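Local atomic coordinates of tRNA (adenine(22)-N(1))-methyltransferase (Bacillus subtilis, PDB entry 6Q56), a protein that catalyses the S-adenosyl-L-methionine-dependent methylation of adenosine 22 in tRNA at N1, giving N(1)-methyladenosine. Residues Ala21-Ile26 / Ala90-Gly95; Gln11-Tyr16 / Arg117-Pro122. The protein carries 2 engineered substitutions. All coordinates share one frame; numbering follows the deposited sequence.

Contact 1 of 2, residues Ala21-Ile26 / Ala90-Gly95; sequences AVMADI and AITIAG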
# COMPACT_ATOMS: atom_id res chain seq x y z
N ALA A 21 -9.34 -11.19 -13.48
CA ALA A 21 -8.05 -11.46 -12.87
C ALA A 21 -8.12 -12.47 -11.73
O ALA A 21 -9.14 -12.62 -11.07
CB ALA A 21 -7.44 -10.17 -12.36
N VAL A 22 -7.02 -13.15 -11.52
CA VAL A 22 -6.89 -14.08 -10.42
C VAL A 22 -6.12 -13.22 -9.44
O VAL A 22 -5.02 -12.77 -9.74
CB VAL A 22 -6.10 -15.33 -10.77
CG1 VAL A 22 -5.81 -16.12 -9.51
CG2 VAL A 22 -6.86 -16.17 -11.77
N MET A 23 -6.70 -12.98 -8.28
CA MET A 23 -6.07 -12.13 -7.29
C MET A 23 -5.64 -12.87 -6.05
O MET A 23 -6.23 -13.87 -5.67
CB MET A 23 -7.05 -11.07 -6.85
CG MET A 23 -8.39 -11.66 -6.47
SD MET A 23 -9.37 -10.61 -5.40
CE MET A 23 -8.15 -10.24 -4.15
N ALA A 24 -4.60 -12.35 -5.42
CA ALA A 24 -4.09 -12.90 -4.19
C ALA A 24 -4.14 -11.79 -3.17
O ALA A 24 -3.53 -10.75 -3.35
CB ALA A 24 -2.68 -13.41 -4.36
N ASP A 25 -4.89 -12.02 -2.11
CA ASP A 25 -5.02 -11.05 -1.04
C ASP A 25 -4.16 -11.53 0.11
O ASP A 25 -4.46 -12.51 0.75
CB ASP A 25 -6.47 -10.91 -0.61
CG ASP A 25 -6.69 -9.76 0.35
OD1 ASP A 25 -5.83 -8.87 0.42
OD2 ASP A 25 -7.73 -9.74 1.01
N ILE A 26 -3.07 -10.82 0.34
CA ILE A 26 -2.14 -11.16 1.40
C ILE A 26 -2.62 -10.57 2.72
O ILE A 26 -2.96 -9.40 2.80
CB ILE A 26 -0.74 -10.64 1.06
CG1 ILE A 26 -0.43 -10.95 -0.41
CG2 ILE A 26 0.29 -11.25 1.98
CD1 ILE A 26 -0.53 -12.41 -0.77
N ALA A 90 -3.15 -10.31 -10.09
CA ALA A 90 -3.24 -9.11 -9.28
C ALA A 90 -2.96 -9.49 -7.86
O ALA A 90 -3.33 -10.56 -7.41
CB ALA A 90 -4.62 -8.49 -9.40
N ILE A 91 -2.29 -8.62 -7.13
CA ILE A 91 -1.97 -8.89 -5.76
C ILE A 91 -2.36 -7.72 -4.89
O ILE A 91 -1.95 -6.60 -5.13
CB ILE A 91 -0.49 -9.21 -5.58
CG1 ILE A 91 -0.10 -10.40 -6.45
CG2 ILE A 91 -0.19 -9.48 -4.12
CD1 ILE A 91 1.26 -10.94 -6.14
N THR A 92 -3.16 -8.01 -3.88
CA THR A 92 -3.60 -6.99 -2.95
C THR A 92 -2.99 -7.21 -1.58
O THR A 92 -3.03 -8.31 -1.04
CB THR A 92 -5.13 -6.98 -2.81
OG1 THR A 92 -5.60 -8.30 -2.52
CG2 THR A 92 -5.78 -6.51 -4.08
N ILE A 93 -2.44 -6.15 -1.02
CA ILE A 93 -1.86 -6.17 0.30
C ILE A 93 -2.31 -4.89 0.99
O ILE A 93 -1.90 -3.80 0.61
CB ILE A 93 -0.33 -6.21 0.27
CG1 ILE A 93 0.17 -7.16 -0.81
CG2 ILE A 93 0.20 -6.63 1.63
CD1 ILE A 93 1.68 -7.23 -0.92
N ALA A 94 -3.18 -5.03 1.98
CA ALA A 94 -3.72 -3.88 2.68
C ALA A 94 -3.83 -4.08 4.18
O ALA A 94 -3.69 -5.17 4.69
CB ALA A 94 -5.08 -3.55 2.11
N GLY A 95 -4.09 -2.98 4.88
CA GLY A 95 -4.22 -2.99 6.32
C GLY A 95 -2.90 -3.26 7.02
O GLY A 95 -2.87 -3.81 8.10
O HOH W 1 -4.56 -7.45 2.56
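Strands 21-26 and 90-94 are the central parallel pair of a Rossmann-type methyltransferase sheet, with Met23, Ala24 and Asp25 bridged to Ala90, Ile91 and Thr92. Four backbone hydrogen bonds join them; that from Thr92 N to Ala24 O is 2.8 Å, and that from Ile26 N to Thr92 O is 2.9 Å. Asp25 has CG anti to its backbone N (chi1 -171°), which sends OD1 across to Thr92: OG1 donates to OD1 at 3.0 Å from above the carboxylate plane. The same OD1 is 2.9 Å from a water O, which also accepts from Ala94 N, while OD2 bonds Ser28 OG. An alanine here would probably leave the hydroxyls of Thr92 and Ser28 without this acceptor and take from the water one of its partners. Over the same face Met23 CE, brought round by a bend at chi3, lies 3.6 Å from Thr92 OG1. On the other face branched apolar chains suit the core: Ile26 CG1 meets Ile93 CG1 at 3.9 Å, the two chains side by side, and Ile91 CG2 at 4.0 Å. Helix 32-39 packs on the Asp25 and Thr92 face, and strands 43-50 and 117-122 flank the pair.

Contact 2 of 2, residues Gln11-Tyr16 / Arg117-Pro122; sequences QTVAEY and RLILQP
Val13, near the end of helix 8-14, straddles two residues of strand 117-122 with its two methyls. The side chains of Val13 and Ile119 cross obliquely, with Val13 CG1, anti to the backbone N (chi1 171°), 3.7 Å from Ile119 CG2; CG2 of Val13 rests on Gln121 CB at 3.9 Å. A short, branched chain suits this place, where helix and strand come close: the CA atoms of Val13 and Ile119 are 6.4 Å apart. Past the helix, Tyr16 turns its CB toward the strand, and Ile119 CD1 reaches that atom at 3.7 Å, so one isoleucine meets both residues, Val13 with CG2 and Tyr16 with CD1. The Tyr16 ring leads away from the strand, where it touches Val157, and its OH bonds Asp142. The Tyr16 carbonyl is taken by Arg117: NH1 donates to O at 2.7 Å with an N-H...O angle of 162°. The oxygen lies close to the guanidinium plane, though the donor stands above the carbonyl plane. A bend at chi3 (-71°) brings the arginine tip round to it, while NE forms a salt bridge with Glu159. Gln121 OE1 accepts Gly95 N and Arg9 NH1, tying the strand's far end to the helix start. The whole is an N-terminal helix laid on one face of the central sheet of a Rossmann-type methyltransferase, just ahead of its first strand.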
# COMPACT_ATOMS: atom_id res chain seq x y z
N GLN A 11 -12.87 -1.17 -0.58
CA GLN A 11 -13.70 -0.98 -1.76
C GLN A 11 -12.80 -0.38 -2.81
O GLN A 11 -12.79 -0.80 -3.96
CB GLN A 11 -14.86 -0.05 -1.46
CG GLN A 11 -15.86 0.05 -2.60
CD GLN A 11 -16.37 -1.31 -3.01
OE1 GLN A 11 -16.80 -2.09 -2.17
NE2 GLN A 11 -16.31 -1.60 -4.30
N THR A 12 -12.05 0.63 -2.39
CA THR A 12 -11.12 1.33 -3.25
C THR A 12 -10.12 0.35 -3.83
O THR A 12 -9.83 0.39 -5.02
CB THR A 12 -10.38 2.44 -2.48
OG1 THR A 12 -11.29 3.49 -2.16
CG2 THR A 12 -9.24 3.01 -3.30
N VAL A 13 -9.59 -0.53 -3.00
CA VAL A 13 -8.62 -1.52 -3.44
C VAL A 13 -9.22 -2.42 -4.51
O VAL A 13 -8.62 -2.66 -5.54
CB VAL A 13 -8.11 -2.37 -2.26
CG1 VAL A 13 -7.27 -3.53 -2.74
CG2 VAL A 13 -7.32 -1.51 -1.29
N ALA A 14 -10.41 -2.93 -4.23
CA ALA A 14 -11.10 -3.83 -5.15
C ALA A 14 -11.28 -3.25 -6.55
O ALA A 14 -11.20 -3.98 -7.53
CB ALA A 14 -12.44 -4.24 -4.57
N GLU A 15 -11.54 -1.96 -6.65
CA GLU A 15 -11.77 -1.32 -7.94
C GLU A 15 -10.59 -1.40 -8.90
O GLU A 15 -10.76 -1.21 -10.09
CB GLU A 15 -12.16 0.14 -7.76
CG GLU A 15 -13.42 0.37 -6.94
CD GLU A 15 -14.62 -0.40 -7.45
OE1 GLU A 15 -14.73 -0.60 -8.68
OE2 GLU A 15 -15.46 -0.80 -6.63
N TYR A 16 -9.39 -1.67 -8.39
CA TYR A 16 -8.22 -1.75 -9.25
C TYR A 16 -7.90 -3.16 -9.67
O TYR A 16 -6.91 -3.40 -10.34
CB TYR A 16 -7.00 -1.13 -8.57
CG TYR A 16 -7.10 0.36 -8.47
CD1 TYR A 16 -6.72 1.18 -9.52
CD2 TYR A 16 -7.60 0.96 -7.33
CE1 TYR A 16 -6.82 2.55 -9.43
CE2 TYR A 16 -7.70 2.32 -7.23
CZ TYR A 16 -7.31 3.11 -8.28
OH TYR A 16 -7.42 4.47 -8.18
N ARG A 117 -0.53 -7.01 -11.34
CA ARG A 117 -0.85 -5.67 -10.90
C ARG A 117 -0.82 -5.67 -9.38
O ARG A 117 -1.43 -6.53 -8.75
CB ARG A 117 -2.22 -5.20 -11.38
CG ARG A 117 -2.67 -3.93 -10.68
CD ARG A 117 -3.99 -3.41 -11.20
NE ARG A 117 -3.86 -2.85 -12.53
CZ ARG A 117 -4.85 -2.27 -13.19
NH1 ARG A 117 -6.05 -2.17 -12.64
NH2 ARG A 117 -4.64 -1.80 -14.40
N LEU A 118 -0.10 -4.73 -8.80
CA LEU A 118 -0.01 -4.64 -7.36
C LEU A 118 -0.90 -3.51 -6.88
O LEU A 118 -0.82 -2.40 -7.37
CB LEU A 118 1.43 -4.39 -6.91
CG LEU A 118 2.49 -5.41 -7.33
CD1 LEU A 118 3.86 -4.98 -6.84
CD2 LEU A 118 2.16 -6.80 -6.83
N ILE A 119 -1.76 -3.82 -5.92
CA ILE A 119 -2.66 -2.86 -5.33
C ILE A 119 -2.34 -2.88 -3.85
O ILE A 119 -2.79 -3.75 -3.11
CB ILE A 119 -4.13 -3.22 -5.57
CG1 ILE A 119 -4.34 -3.65 -7.01
CG2 ILE A 119 -5.02 -2.04 -5.23
CD1 ILE A 119 -5.66 -4.33 -7.25
N LEU A 120 -1.54 -1.92 -3.43
CA LEU A 120 -1.06 -1.84 -2.07
C LEU A 120 -1.72 -0.73 -1.27
O LEU A 120 -1.78 0.41 -1.70
CB LEU A 120 0.44 -1.62 -2.12
CG LEU A 120 1.13 -2.52 -3.13
CD1 LEU A 120 2.52 -2.02 -3.47
CD2 LEU A 120 1.18 -3.94 -2.62
N GLN A 121 -2.20 -1.08 -0.09
CA GLN A 121 -2.86 -0.13 0.79
C GLN A 121 -2.13 -0.04 2.12
O GLN A 121 -2.44 -0.76 3.06
CB GLN A 121 -4.33 -0.48 1.00
CG GLN A 121 -5.11 0.56 1.77
CD GLN A 121 -5.07 0.35 3.26
OE1 GLN A 121 -5.43 -0.71 3.75
NE2 GLN A 121 -4.65 1.35 3.99
N PRO A 122 -1.15 0.83 2.20
CA PRO A 122 -0.40 0.99 3.45
C PRO A 122 -1.14 1.84 4.46
O PRO A 122 -1.75 2.84 4.10
CB PRO A 122 0.88 1.68 3.00
CG PRO A 122 0.49 2.45 1.79
CD PRO A 122 -0.63 1.70 1.13

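How the contacts relate
Contact 1 is nested along the chain inside the loop closed by contact 2, and their centres lie 8 Å apart. They share the central sheet: strand 90-96 pairs with 21-26 on one side and with 117-122 on the other, the latter through probable hydrogen bonds of 2.8 Å from Ile91 N to Arg117 O and from Gln121 N to Ile93 O. Thr92 joins them on the helix side, its CG2 3.6 Å from Val13 CG1. In this fold the cofactor binds at the C-terminal ends of such strands, so Asp25 and Gly95 would probably border the S-adenosylmethionine pocket, though no cofactor is bound here; the nickel ion, held by His125 and His128, is about 14 Å from the Gln121 side chain.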